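Local coordinates for protein ribokinase (Thermotoga maritima, PDB 1VM7) that probably phosphorylates ribose at O-5, using ATP and a divalent cation, most likely magnesium, to give D-ribose 5-phosphate, at residues A[125-131]-A[149-154]. Numbering follows the deposited sequence.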
ATOM      1  N   ASN A 125       7.191  11.918  -7.577  1.00 30.93           N
ATOM      2  CA  ASN A 125       6.807  12.463  -8.889  1.00 31.31           C
ATOM      3  C   ASN A 125       6.432  13.948  -8.851  1.00 31.27           C
ATOM      4  O   ASN A 125       6.690  14.675  -9.790  1.00 31.19           O
ATOM      5  CB  ASN A 125       5.679  11.647  -9.520  1.00 31.85           C
ATOM      6  CG  ASN A 125       6.110  10.230  -9.859  1.00 32.02           C
ATOM      7  OD1 ASN A 125       7.038  10.018 -10.629  1.00 31.09           O
ATOM      8  ND2 ASN A 125       5.447   9.267  -9.266  1.00 32.54           N
ATOM      9  N   ALA A 126       5.871  14.388  -7.728  1.00 31.50           N
ATOM     10  CA  ALA A 126       5.452  15.764  -7.549  1.00 31.32           C
ATOM     11  C   ALA A 126       6.639  16.713  -7.367  1.00 31.56           C
ATOM     12  O   ALA A 126       6.477  17.926  -7.411  1.00 31.45           O
ATOM     13  CB  ALA A 126       4.492  15.854  -6.352  1.00 30.84           C
ATOM     14  N   GLU A 127       7.825  16.161  -7.145  1.00 31.60           N
ATOM     15  CA  GLU A 127       9.004  16.953  -6.949  1.00 31.94           C
ATOM     16  C   GLU A 127       9.748  17.238  -8.231  1.00 32.19           C
ATOM     17  O   GLU A 127      10.724  17.969  -8.210  1.00 33.15           O
ATOM     18  CB  GLU A 127       9.915  16.247  -5.962  1.00 31.87           C
ATOM     19  CG  GLU A 127       9.287  16.032  -4.610  1.00 32.58           C
ATOM     20  CD  GLU A 127       8.869  17.331  -3.920  1.00 34.46           C
ATOM     21  OE1 GLU A 127       9.742  18.176  -3.558  1.00 32.86           O
ATOM     22  OE2 GLU A 127       7.645  17.490  -3.707  1.00 37.10           O
ATOM     23  N   LEU A 128       9.290  16.682  -9.339  1.00 32.81           N
ATOM     24  CA  LEU A 128       9.946  16.845 -10.615  1.00 33.21           C
ATOM     25  C   LEU A 128       9.504  18.165 -11.222  1.00 33.75           C
ATOM     26  O   LEU A 128       8.610  18.226 -12.085  1.00 33.54           O
ATOM     27  CB  LEU A 128       9.640  15.673 -11.521  1.00 32.44           C
ATOM     28  CG  LEU A 128      10.302  15.688 -12.903  1.00 33.85           C
ATOM     29  CD1 LEU A 128      11.697  16.370 -12.932  1.00 33.12           C
ATOM     30  CD2 LEU A 128      10.359  14.280 -13.454  1.00 34.42           C
ATOM     31  N   LYS A 129      10.186  19.205 -10.761  1.00 34.00           N
ATOM     32  CA  LYS A 129       9.918  20.586 -11.131  1.00 34.60           C
ATOM     33  C   LYS A 129      10.964  21.070 -12.122  1.00 34.74           C
ATOM     34  O   LYS A 129      12.028  20.437 -12.330  1.00 33.58           O
ATOM     35  CB  LYS A 129       9.928  21.469  -9.877  1.00 35.03           C
ATOM     36  CG  LYS A 129       8.775  21.147  -8.882  1.00 36.81           C
ATOM     37  CD  LYS A 129       9.136  21.589  -7.469  1.00 38.63           C
ATOM     38  CE  LYS A 129       8.137  21.092  -6.434  1.00 39.15           C
ATOM     39  NZ  LYS A 129       6.791  21.622  -6.721  1.00 41.24           N
ATOM     40  N   LYS A 130      10.659  22.217 -12.716  1.00 35.23           N
ATOM     41  CA  LYS A 130      11.436  22.724 -13.839  1.00 36.08           C
ATOM     42  C   LYS A 130      12.879  23.017 -13.438  1.00 35.89           C
ATOM     43  O   LYS A 130      13.774  22.827 -14.252  1.00 36.29           O
ATOM     44  CB  LYS A 130      10.685  23.883 -14.521  1.00 35.87           C
ATOM     45  CG  LYS A 130      10.437  25.118 -13.662  1.00 37.05           C
ATOM     46  CD  LYS A 130       9.293  25.969 -14.224  1.00 36.96           C
ATOM     47  CE  LYS A 130       9.477  27.427 -13.873  1.00 39.04           C
ATOM     48  NZ  LYS A 130       9.812  27.627 -12.426  1.00 39.72           N
ATOM     49  N   GLU A 131      13.086  23.354 -12.163  1.00 36.42           N
ATOM     50  CA  GLU A 131      14.399  23.618 -11.587  1.00 36.72           C
ATOM     51  C   GLU A 131      15.317  22.395 -11.499  1.00 36.78           C
ATOM     52  O   GLU A 131      16.526  22.539 -11.335  1.00 36.97           O
ATOM     53  CB  GLU A 131      14.197  24.224 -10.211  1.00 37.32           C
ATOM     54  CG  GLU A 131      13.555  25.617 -10.258  1.00 38.38           C
ATOM     55  CD  GLU A 131      12.040  25.578 -10.357  1.00 41.20           C
ATOM     56  OE1 GLU A 131      11.449  24.487 -10.124  1.00 42.66           O
ATOM     57  OE2 GLU A 131      11.442  26.636 -10.662  1.00 38.58           O
ATOM     58  N   GLU A 149       1.876  12.849 -15.772  1.00 34.21           N
ATOM     59  CA  GLU A 149       1.957  12.315 -14.405  1.00 34.74           C
ATOM     60  C   GLU A 149       3.066  12.970 -13.527  1.00 34.64           C
ATOM     61  O   GLU A 149       3.563  12.384 -12.568  1.00 34.61           O
ATOM     62  CB  GLU A 149       2.156  10.824 -14.492  1.00 34.94           C
ATOM     63  CG  GLU A 149       0.880  10.050 -14.839  1.00 35.29           C
ATOM     64  CD  GLU A 149       1.090   8.541 -14.739  1.00 34.98           C
ATOM     65  OE1 GLU A 149       2.244   8.106 -14.878  1.00 34.72           O
ATOM     66  OE2 GLU A 149       0.111   7.793 -14.506  1.00 35.27           O
ATOM     67  N   ILE A 150       3.473  14.170 -13.907  1.00 34.12           N
ATOM     68  CA  ILE A 150       4.364  14.993 -13.122  1.00 33.59           C
ATOM     69  C   ILE A 150       3.757  16.386 -13.194  1.00 33.26           C
ATOM     70  O   ILE A 150       2.750  16.604 -13.900  1.00 33.33           O
ATOM     71  CB  ILE A 150       5.830  14.929 -13.659  1.00 33.69           C
ATOM     72  CG1 ILE A 150       5.910  15.387 -15.118  1.00 34.01           C
ATOM     73  CG2 ILE A 150       6.339  13.520 -13.525  1.00 34.39           C
ATOM     74  CD1 ILE A 150       7.305  15.489 -15.651  1.00 34.08           C
ATOM     75  N   PRO A 151       4.313  17.333 -12.441  1.00 33.20           N
ATOM     76  CA  PRO A 151       3.710  18.661 -12.468  1.00 33.09           C
ATOM     77  C   PRO A 151       3.658  19.197 -13.884  1.00 32.84           C
ATOM     78  O   PRO A 151       4.647  19.083 -14.615  1.00 32.68           O
ATOM     79  CB  PRO A 151       4.691  19.483 -11.612  1.00 32.60           C
ATOM     80  CG  PRO A 151       5.261  18.516 -10.690  1.00 32.10           C
ATOM     81  CD  PRO A 151       5.478  17.310 -11.531  1.00 32.86           C
ATOM     82  N   PHE A 152       2.507  19.724 -14.287  1.00 33.14           N
ATOM     83  CA  PHE A 152       2.329  20.082 -15.673  1.00 33.27           C
ATOM     84  C   PHE A 152       3.367  21.124 -16.092  1.00 33.19           C
ATOM     85  O   PHE A 152       3.879  21.108 -17.205  1.00 32.48           O
ATOM     86  CB  PHE A 152       0.928  20.622 -15.927  1.00 34.17           C
ATOM     87  CG  PHE A 152       0.693  20.900 -17.357  1.00 34.18           C
ATOM     88  CD1 PHE A 152       0.638  19.843 -18.259  1.00 33.69           C
ATOM     89  CD2 PHE A 152       0.647  22.207 -17.825  1.00 33.59           C
ATOM     90  CE1 PHE A 152       0.456  20.075 -19.603  1.00 34.76           C
ATOM     91  CE2 PHE A 152       0.470  22.454 -19.180  1.00 34.34           C
ATOM     92  CZ  PHE A 152       0.376  21.387 -20.071  1.00 34.87           C
ATOM     93  N   GLU A 153       3.690  22.026 -15.183  1.00 33.63           N
ATOM     94  CA  GLU A 153       4.644  23.092 -15.485  1.00 34.75           C
ATOM     95  C   GLU A 153       5.970  22.560 -15.991  1.00 33.90           C
ATOM     96  O   GLU A 153       6.675  23.240 -16.755  1.00 34.00           O
ATOM     97  CB  GLU A 153       4.945  23.963 -14.256  1.00 35.13           C
ATOM     98  CG  GLU A 153       5.684  23.199 -13.130  1.00 39.66           C
ATOM     99  CD  GLU A 153       6.595  24.084 -12.307  1.00 43.03           C
ATOM    100  OE1 GLU A 153       6.223  25.249 -12.088  1.00 45.61           O
ATOM    101  OE2 GLU A 153       7.682  23.601 -11.886  1.00 45.27           O
ATOM    102  N   THR A 154       6.333  21.367 -15.525  1.00 32.94           N
ATOM    103  CA  THR A 154       7.585  20.762 -15.927  1.00 31.80           C
ATOM    104  C   THR A 154       7.426  20.194 -17.314  1.00 31.34           C
ATOM    105  O   THR A 154       8.227  20.461 -18.201  1.00 30.96           O
ATOM    106  CB  THR A 154       8.036  19.671 -14.954  1.00 31.69           C
ATOM    107  OG1 THR A 154       8.331  20.273 -13.701  1.00 29.76           O
ATOM    108  CG2 THR A 154       9.307  18.965 -15.460  1.00 30.81           C
TER
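T154 and L128 illustrate how a single buried hydroxyl can tie a loop to the first turn of a helix. T154 OG1 donates to L128 O at 2.6 Å, reaching the oxygen at a C=O...donor angle of 123° and 17° off the carbonyl plane. The same oxygen is also approached by the ring of P151, whose CD lies 3.3 Å from L128 O and 3.4 Å from N125 O, while P151 CG sits 3.5 Å from A126 O; the loop thus turns three carbonyls onto the proline. Beside this bond, the apolar ends of L128 and I150 meet obliquely, L128 CD2 resting 4.0 Å from I150 CD1.

Toward the surface, the carboxylate of E153 comes up to the start of the short 3-10 segment at 130-131, where K130 N gives a weak but nearly straight bond to E153 OE2 (3.4 Å, 166°). The K130 chain runs across this carboxylate at about a right angle, its CG 3.6 Å from E153 OE2, and then bends at its last torsion to bring NZ into a salt bridge with E131 OE2. With an alanine here, the aliphatic cover of the E153 carboxylate beyond CB and the charge partner of E131 are likely to be lost, though the backbone bond could remain.

Further out, N125 ND2 bonds S23 O, and E149 OE1 accepts from S22 OG and K53 N. P151 occupies the N-cap position of helix 152-161, which follows strand 143-146; this strand-loop-helix junction of the PfkB carbohydrate kinase fold carries E149, a predicted ribose-site residue.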